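Local coordinates for TlmII (Streptoalloteichus hindustanus, PDB 4HVM), which takes part in tallysomycin biosynthesis as a condensation-domain protein related to nonribosomal peptide synthetases and may bind phosphopantetheine, at residues Leu341-Leu345 / Gly346-Pro350; Arg28-Pro31 / Pro32-Phe36; His331-Tyr335 / His336-Asp340. All coordinates share one frame; numbering follows the deposited sequence.

Contact 1: residues Leu341-Leu345 / Gly346-Pro350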
loop_
_atom_site.group_PDB
_atom_site.type_symbol
_atom_site.label_atom_id
_atom_site.label_comp_id
_atom_site.label_asym_id
_atom_site.label_seq_id
_atom_site.Cartn_x
_atom_site.Cartn_y
_atom_site.Cartn_z
ATOM N N LEU A 341 -15.754 9.121 12.281
ATOM C CA LEU A 341 -16.697 8.657 13.292
ATOM C C LEU A 341 -16.039 8.544 14.663
ATOM O O LEU A 341 -16.606 8.970 15.670
ATOM C CB LEU A 341 -17.301 7.313 12.885
ATOM C CG LEU A 341 -18.344 6.722 13.831
ATOM C CD1 LEU A 341 -19.476 7.711 14.079
ATOM C CD2 LEU A 341 -18.883 5.421 13.264
ATOM N N ALA A 342 -14.841 7.970 14.696
ATOM C CA ALA A 342 -14.109 7.814 15.948
ATOM C C ALA A 342 -13.754 9.159 16.571
ATOM O O ALA A 342 -13.597 9.269 17.789
ATOM C CB ALA A 342 -12.858 6.992 15.727
ATOM N N VAL A 343 -13.626 10.179 15.730
ATOM C CA VAL A 343 -13.320 11.522 16.203
ATOM C C VAL A 343 -14.535 12.158 16.868
ATOM O O VAL A 343 -14.423 12.747 17.944
ATOM C CB VAL A 343 -12.824 12.425 15.056
ATOM C CG1 VAL A 343 -12.880 13.888 15.462
ATOM C CG2 VAL A 343 -11.413 12.030 14.650
ATOM N N ASP A 344 -15.694 12.028 16.226
ATOM C CA ASP A 344 -16.935 12.591 16.755
ATOM C C ASP A 344 -17.330 11.947 18.080
ATOM O O ASP A 344 -17.842 12.614 18.977
ATOM C CB ASP A 344 -18.077 12.433 15.746
ATOM C CG ASP A 344 -17.833 13.198 14.460
ATOM O OD1 ASP A 344 -16.983 14.116 14.456
ATOM O OD2 ASP A 344 -18.500 12.885 13.451
ATOM N N LEU A 345 -17.087 10.646 18.198
ATOM C CA LEU A 345 -17.403 9.917 19.418
ATOM C C LEU A 345 -16.340 10.137 20.498
ATOM O O LEU A 345 -16.433 9.583 21.594
ATOM C CB LEU A 345 -17.557 8.425 19.118
ATOM C CG LEU A 345 -18.602 8.044 18.067
ATOM C CD1 LEU A 345 -18.572 6.551 17.801
ATOM C CD2 LEU A 345 -19.994 8.478 18.495
ATOM N N GLY A 346 -15.331 10.942 20.176
ATOM C CA GLY A 346 -14.293 11.302 21.128
ATOM C C GLY A 346 -13.367 10.157 21.482
ATOM O O GLY A 346 -12.715 10.174 22.527
ATOM N N VAL A 347 -13.310 9.158 20.610
ATOM C CA VAL A 347 -12.455 8.000 20.832
ATOM C C VAL A 347 -10.995 8.345 20.545
ATOM O O VAL A 347 -10.096 7.943 21.282
ATOM C CB VAL A 347 -12.900 6.802 19.973
ATOM C CG1 VAL A 347 -11.950 5.631 20.152
ATOM C CG2 VAL A 347 -14.322 6.398 20.331
ATOM N N VAL A 348 -10.765 9.100 19.475
ATOM C CA VAL A 348 -9.418 9.526 19.113
ATOM C C VAL A 348 -9.365 11.022 18.821
ATOM O O VAL A 348 -10.380 11.637 18.493
ATOM C CB VAL A 348 -8.887 8.764 17.886
ATOM C CG1 VAL A 348 -8.690 7.295 18.215
ATOM C CG2 VAL A 348 -9.830 8.937 16.702
ATOM N N THR A 349 -8.173 11.598 18.941
ATOM C CA THR A 349 -7.964 13.011 18.655
ATOM C C THR A 349 -6.914 13.166 17.561
ATOM O O THR A 349 -5.835 12.577 17.648
ATOM C CB THR A 349 -7.476 13.769 19.902
ATOM O OG1 THR A 349 -6.079 13.516 20.101
ATOM C CG2 THR A 349 -8.255 13.338 21.140
ATOM N N PRO A 350 -7.225 13.958 16.523
ATOM C CA PRO A 350 -6.283 14.209 15.428
ATOM C C PRO A 350 -4.988 14.827 15.943
ATOM O O PRO A 350 -5.025 15.624 16.883
ATOM C CB PRO A 350 -7.033 15.210 14.546
ATOM C CG PRO A 350 -8.471 14.967 14.839
ATOM C CD PRO A 350 -8.528 14.607 16.292
#

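Contact 2: residues Arg28-Pro31 / Pro32-Phe36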
loop_
_atom_site.group_PDB
_atom_site.type_symbol
_atom_site.label_atom_id
_atom_site.label_comp_id
_atom_site.label_asym_id
_atom_site.label_seq_id
_atom_site.Cartn_x
_atom_site.Cartn_y
_atom_site.Cartn_z
ATOM N N ARG A 28 -3.870 16.618 2.740
ATOM C CA ARG A 28 -3.860 18.043 2.426
ATOM C C ARG A 28 -2.914 18.839 3.329
ATOM O O ARG A 28 -2.275 19.796 2.885
ATOM C CB ARG A 28 -5.278 18.614 2.503
ATOM C CG ARG A 28 -5.394 20.069 2.086
ATOM C CD ARG A 28 -6.849 20.507 2.068
ATOM N NE ARG A 28 -7.552 20.077 3.272
ATOM C CZ ARG A 28 -7.510 20.723 4.433
ATOM N NH1 ARG A 28 -6.795 21.834 4.551
ATOM N NH2 ARG A 28 -8.181 20.255 5.478
ATOM N N GLU A 29 -2.822 18.437 4.592
ATOM C CA GLU A 29 -1.982 19.143 5.555
ATOM C C GLU A 29 -0.671 18.414 5.843
ATOM O O GLU A 29 0.181 18.917 6.574
ATOM C CB GLU A 29 -2.750 19.398 6.854
ATOM C CG GLU A 29 -3.754 20.538 6.764
ATOM C CD GLU A 29 -4.678 20.602 7.966
ATOM O OE1 GLU A 29 -4.953 21.723 8.443
ATOM O OE2 GLU A 29 -5.133 19.531 8.427
ATOM N N ALA A 30 -0.519 17.228 5.266
ATOM C CA ALA A 30 0.718 16.472 5.387
ATOM C C ALA A 30 1.687 16.932 4.305
ATOM O O ALA A 30 1.260 17.498 3.298
ATOM C CB ALA A 30 0.436 14.985 5.251
ATOM N N PRO A 31 2.998 16.710 4.514
ATOM C CA PRO A 31 3.953 16.990 3.438
ATOM C C PRO A 31 3.607 16.196 2.182
ATOM O O PRO A 31 3.316 15.005 2.275
ATOM C CB PRO A 31 5.295 16.522 4.019
ATOM C CG PRO A 31 4.946 15.679 5.209
ATOM C CD PRO A 31 3.677 16.259 5.740
ATOM N N PRO A 32 3.636 16.859 1.018
ATOM C CA PRO A 32 3.206 16.290 -0.264
ATOM C C PRO A 32 3.900 14.978 -0.616
ATOM O O PRO A 32 3.338 14.167 -1.350
ATOM C CB PRO A 32 3.578 17.383 -1.279
ATOM C CG PRO A 32 4.532 18.283 -0.567
ATOM C CD PRO A 32 4.134 18.234 0.866
ATOM N N ALA A 33 5.102 14.772 -0.091
ATOM C CA ALA A 33 5.864 13.565 -0.383
ATOM C C ALA A 33 5.268 12.345 0.317
ATOM O O ALA A 33 5.574 11.204 -0.036
ATOM C CB ALA A 33 7.318 13.750 0.017
ATOM N N ALA A 34 4.415 12.587 1.308
ATOM C CA ALA A 34 3.798 11.500 2.063
ATOM C C ALA A 34 2.778 10.749 1.219
ATOM O O ALA A 34 2.397 9.624 1.546
ATOM C CB ALA A 34 3.144 12.032 3.325
ATOM N N ALA A 35 2.332 11.379 0.138
ATOM C CA ALA A 35 1.335 10.775 -0.736
ATOM C C ALA A 35 1.974 9.954 -1.845
ATOM O O ALA A 35 1.274 9.355 -2.661
ATOM C CB ALA A 35 0.451 11.852 -1.338
ATOM N N PHE A 36 3.302 9.924 -1.876
ATOM C CA PHE A 36 4.013 9.304 -2.989
ATOM C C PHE A 36 4.682 7.983 -2.635
ATOM O O PHE A 36 5.160 7.789 -1.517
ATOM C CB PHE A 36 5.039 10.273 -3.590
ATOM C CG PHE A 36 4.441 11.260 -4.544
ATOM C CD1 PHE A 36 3.811 12.396 -4.072
ATOM C CD2 PHE A 36 4.495 11.045 -5.913
ATOM C CE1 PHE A 36 3.248 13.306 -4.941
ATOM C CE2 PHE A 36 3.932 11.951 -6.792
ATOM C CZ PHE A 36 3.308 13.085 -6.303
#

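Contact 3: residues His331-Tyr335 / His336-Asp340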
loop_
_atom_site.group_PDB
_atom_site.type_symbol
_atom_site.label_atom_id
_atom_site.label_comp_id
_atom_site.label_asym_id
_atom_site.label_seq_id
_atom_site.Cartn_x
_atom_site.Cartn_y
_atom_site.Cartn_z
ATOM N N HIS A 331 -19.004 -6.009 7.553
ATOM C CA HIS A 331 -19.560 -4.722 7.961
ATOM C C HIS A 331 -18.664 -3.564 7.532
ATOM O O HIS A 331 -18.388 -2.653 8.315
ATOM C CB HIS A 331 -19.773 -4.690 9.474
ATOM C CG HIS A 331 -20.615 -5.816 9.986
ATOM N ND1 HIS A 331 -20.082 -7.021 10.392
ATOM C CD2 HIS A 331 -21.955 -5.926 10.147
ATOM C CE1 HIS A 331 -21.056 -7.821 10.788
ATOM N NE2 HIS A 331 -22.203 -7.179 10.650
ATOM N N TYR A 332 -18.227 -3.602 6.278
ATOM C CA TYR A 332 -17.281 -2.623 5.757
ATOM C C TYR A 332 -17.784 -1.186 5.845
ATOM O O TYR A 332 -18.939 -0.890 5.536
ATOM C CB TYR A 332 -16.893 -2.959 4.313
ATOM C CG TYR A 332 -16.095 -1.875 3.620
ATOM C CD1 TYR A 332 -14.763 -1.647 3.947
ATOM C CD2 TYR A 332 -16.671 -1.085 2.632
ATOM C CE1 TYR A 332 -14.029 -0.660 3.315
ATOM C CE2 TYR A 332 -15.945 -0.094 1.994
ATOM C CZ TYR A 332 -14.624 0.112 2.342
ATOM O OH TYR A 332 -13.890 1.092 1.718
ATOM N N LEU A 333 -16.895 -0.308 6.291
ATOM C CA LEU A 333 -17.116 1.131 6.281
ATOM C C LEU A 333 -15.767 1.767 5.971
ATOM O O LEU A 333 -14.770 1.444 6.624
ATOM C CB LEU A 333 -17.635 1.608 7.638
ATOM C CG LEU A 333 -17.997 3.089 7.766
ATOM C CD1 LEU A 333 -19.277 3.407 7.004
ATOM C CD2 LEU A 333 -18.125 3.493 9.227
ATOM N N PRO A 334 -15.725 2.649 4.959
ATOM C CA PRO A 334 -14.483 3.282 4.501
ATOM C C PRO A 334 -13.647 3.833 5.655
ATOM O O PRO A 334 -14.192 4.440 6.580
ATOM C CB PRO A 334 -14.986 4.415 3.608
ATOM C CG PRO A 334 -16.282 3.913 3.074
ATOM C CD PRO A 334 -16.897 3.123 4.201
ATOM N N TYR A 335 -12.337 3.605 5.591
ATOM C CA TYR A 335 -11.429 3.958 6.678
ATOM C C TYR A 335 -11.536 5.419 7.091
ATOM O O TYR A 335 -11.455 5.738 8.275
ATOM C CB TYR A 335 -9.985 3.628 6.301
ATOM C CG TYR A 335 -8.992 3.852 7.418
ATOM C CD1 TYR A 335 -8.821 2.906 8.416
ATOM C CD2 TYR A 335 -8.220 5.006 7.468
ATOM C CE1 TYR A 335 -7.914 3.103 9.435
ATOM C CE2 TYR A 335 -7.308 5.214 8.486
ATOM C CZ TYR A 335 -7.160 4.258 9.466
ATOM O OH TYR A 335 -6.255 4.459 10.482
ATOM N N HIS A 336 -11.723 6.300 6.114
ATOM C CA HIS A 336 -11.868 7.719 6.403
ATOM C C HIS A 336 -13.182 7.997 7.124
ATOM O O HIS A 336 -13.254 8.881 7.975
ATOM C CB HIS A 336 -11.756 8.555 5.125
ATOM C CG HIS A 336 -12.821 8.270 4.114
ATOM N ND1 HIS A 336 -14.037 8.919 4.111
ATOM C CD2 HIS A 336 -12.850 7.415 3.064
ATOM C CE1 HIS A 336 -14.771 8.472 3.108
ATOM N NE2 HIS A 336 -14.075 7.558 2.458
ATOM N N ASP A 337 -14.214 7.228 6.790
ATOM C CA ASP A 337 -15.510 7.359 7.447
ATOM C C ASP A 337 -15.443 6.823 8.871
ATOM O O ASP A 337 -16.129 7.322 9.762
ATOM C CB ASP A 337 -16.601 6.637 6.655
ATOM C CG ASP A 337 -17.029 7.406 5.420
ATOM O OD1 ASP A 337 -17.154 8.649 5.506
ATOM O OD2 ASP A 337 -17.246 6.768 4.366
ATOM N N VAL A 338 -14.612 5.804 9.078
ATOM C CA VAL A 338 -14.386 5.258 10.412
ATOM C C VAL A 338 -13.625 6.260 11.272
ATOM O O VAL A 338 -13.977 6.490 12.429
ATOM C CB VAL A 338 -13.616 3.922 10.356
ATOM C CG1 VAL A 338 -13.150 3.512 11.743
ATOM C CG2 VAL A 338 -14.487 2.837 9.750
ATOM N N VAL A 339 -12.587 6.859 10.693
ATOM C CA VAL A 339 -11.771 7.855 11.383
ATOM C C VAL A 339 -12.602 9.060 11.812
ATOM O O VAL A 339 -12.533 9.496 12.963
ATOM C CB VAL A 339 -10.594 8.322 10.505
ATOM C CG1 VAL A 339 -10.009 9.621 11.036
ATOM C CG2 VAL A 339 -9.529 7.238 10.424
ATOM N N ASP A 340 -13.390 9.591 10.882
ATOM C CA ASP A 340 -14.290 10.701 11.173
ATOM C C ASP A 340 -15.233 10.343 12.315
ATOM O O ASP A 340 -15.481 11.155 13.207
ATOM C CB ASP A 340 -15.105 11.074 9.931
ATOM C CG ASP A 340 -14.249 11.660 8.819
ATOM O OD1 ASP A 340 -13.177 12.226 9.128
ATOM O OD2 ASP A 340 -14.650 11.561 7.637
#

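Contact 1: residues Leu341-Leu345 / Gly346-Pro350
Ala342 and Val343, in the last turn of helix 335-344, are met by Gly346, Val347 and Val348 as the chain turns back on itself in a Schellman motif. Two backbone bonds define it. Val347 N reaches Ala342 O at 2.8 Å, approaching almost in line with the carbonyl, while Gly346 N binds Val343 O at 3.0 Å from well above the carbonyl plane. A third donor, Val348 N, makes a weak bond to the same Ala342 O, so this helix-end carbonyl stays occupied after the helix has ended. Glycine suits position 346 because the reversal needs a positive phi (70°), which side chains disfavour.

The apolar contacts follow the reversal. The motif's characteristic hydrophobic pair is Ala342 with Val347, whose CB atoms lie 4.3 Å apart; alanine is small enough to let the returning chain close in. Val348 then places CG2 3.7 Å from Ala342 CB. Val343 crosses Val348 at about a right angle; with its CG1 anti to the backbone N (chi1 164°), CG2 is left to meet Val348 CG2 and, at 4.2 Å, Pro350 CG. Leu345 CB also rests 4.0 Å from Val347 CG2.

Leu341 leans on His192 and Trp195 of helix 185-198, Ala342 touches Leu199 just beyond that helix, and Val347 and Val348 meet Arg356 as the loop runs on toward strand 359-361.

Contact 2: residues Arg28-Pro31 / Pro32-Phe36
Ala30 and Pro31 meet Ala34 across a short 3-10 turn, residues 32-35, that carries the chain from helix 18-27 into strand 36-44. The small apolar centre is made of methyl and ring carbons: Ala30 CB lies 4.4 Å from Ala34 CB, and Pro31 CG comes to the same methyl at 4.5 Å. Ala34 directs its CB back toward the preceding residues, and a methyl is enough to meet both at this edge of the turn.

Around this centre lie the two prolines. A following proline disfavours the helical region for Pro31, consistent with its extended psi of 135°, and Pro31 CB lies 3.8 Å from Pro32 CD. The ring of Pro32 fixes its own phi near the value a 3-10 turn requires, and its lack of an N-H costs nothing at the opening of the turn; outside, it packs on Pro113.

Farther along, Phe36 starts strand 36-44, its ring meeting that of His141 at a steep angle and turning an edge, in plane, to Pro32 O. Ala35 exchanges a backbone bond with Gln142. His141 probably matches the first histidine of the HHxxxDG motif of condensation domains, with Gln142 standing where the second would be.

The polar edge is backbone alone: Ala34 N donates to Pro31 O at 2.8 Å with an N-H...O angle of 161°, the donor standing 38° above the carbonyl plane.

Contact 3: residues His331-Tyr335 / His336-Asp340
The ring of Tyr335 carries Val339 over one face: CG2 of the valine is 4.0 Å from the ring centroid, a CH-pi contact shifted toward CE2. Tyr335 holds CG anti to its own N (chi1 -175°), which swings the ring outward from the helix, beside Val339 and toward Trp357, whose NE1 is hydrogen-bonded to the tyrosine hydroxyl. With an alanine in place of Tyr335, Trp357 NE1 would probably lose this oxygen partner and Val339 CG2 the aromatic face it rests on. The Tyr332 ring has Pro334 N above one face, offset toward its rim. The His336 imidazole is turned back over the chain, its CG lying between N and the carbonyl carbon (chi1 62°), and this brings NE2 to 3.5 Å from Pro334 CB, at an oblique tilt.

Pro334, at the N-cap, keeps the non-helical psi (137°) of a residue before the helix, and lacking an N-H costs it no helical bond. Its carbonyl receives Val338 N at 2.9 Å, with a weaker, bent bond from Asp337 N, and Tyr335 O takes Val339 N one step on. Asp337 sets OD2 3.3 Å from Pro334 CG; an acidic group in the first turn is likely to be favoured by the helix dipole. Leu333 packs CD2 against Val338 CG2 at 3.7 Å and sets CG by Asp337 CB.

Pro334 has no side-chain acceptor to offer; the N-H of Tyr335 is bonded instead to Asp298 OD2, which also bonds Tyr332 OH. Phe18 of helix 18-27 touches Pro334 and His336, while Leu333 meets Arg191 and Trp195 of helix 185-198. The whole is a helix N-terminus whose first N-H is bound by a carboxylate from strand 297-305, at the joint between helices 314-330 and 335-344.

How the contacts relate
Contacts 3 and 1 are the two ends of one helix, 335-344; contact 2 lies on another connection. Its centre is nearest the chain's centre, about 15 Å away, yet it is only partly buried, Pro31 and Ala34 being exposed. The start of the helix is the more buried end, none of its touching residues being exposed, and mixes aromatic and aliphatic packing with polar anchors to strand 297-305. The finish is more open and relies on backbone bonds and small aliphatic groups. Contact 2 is chemically the plainest, alanines and prolines with one backbone bond between its halves. Proline starts a 3-10 turn in contact 2 and precedes an alpha helix in contact 3, whereas glycine follows its end in contact 1.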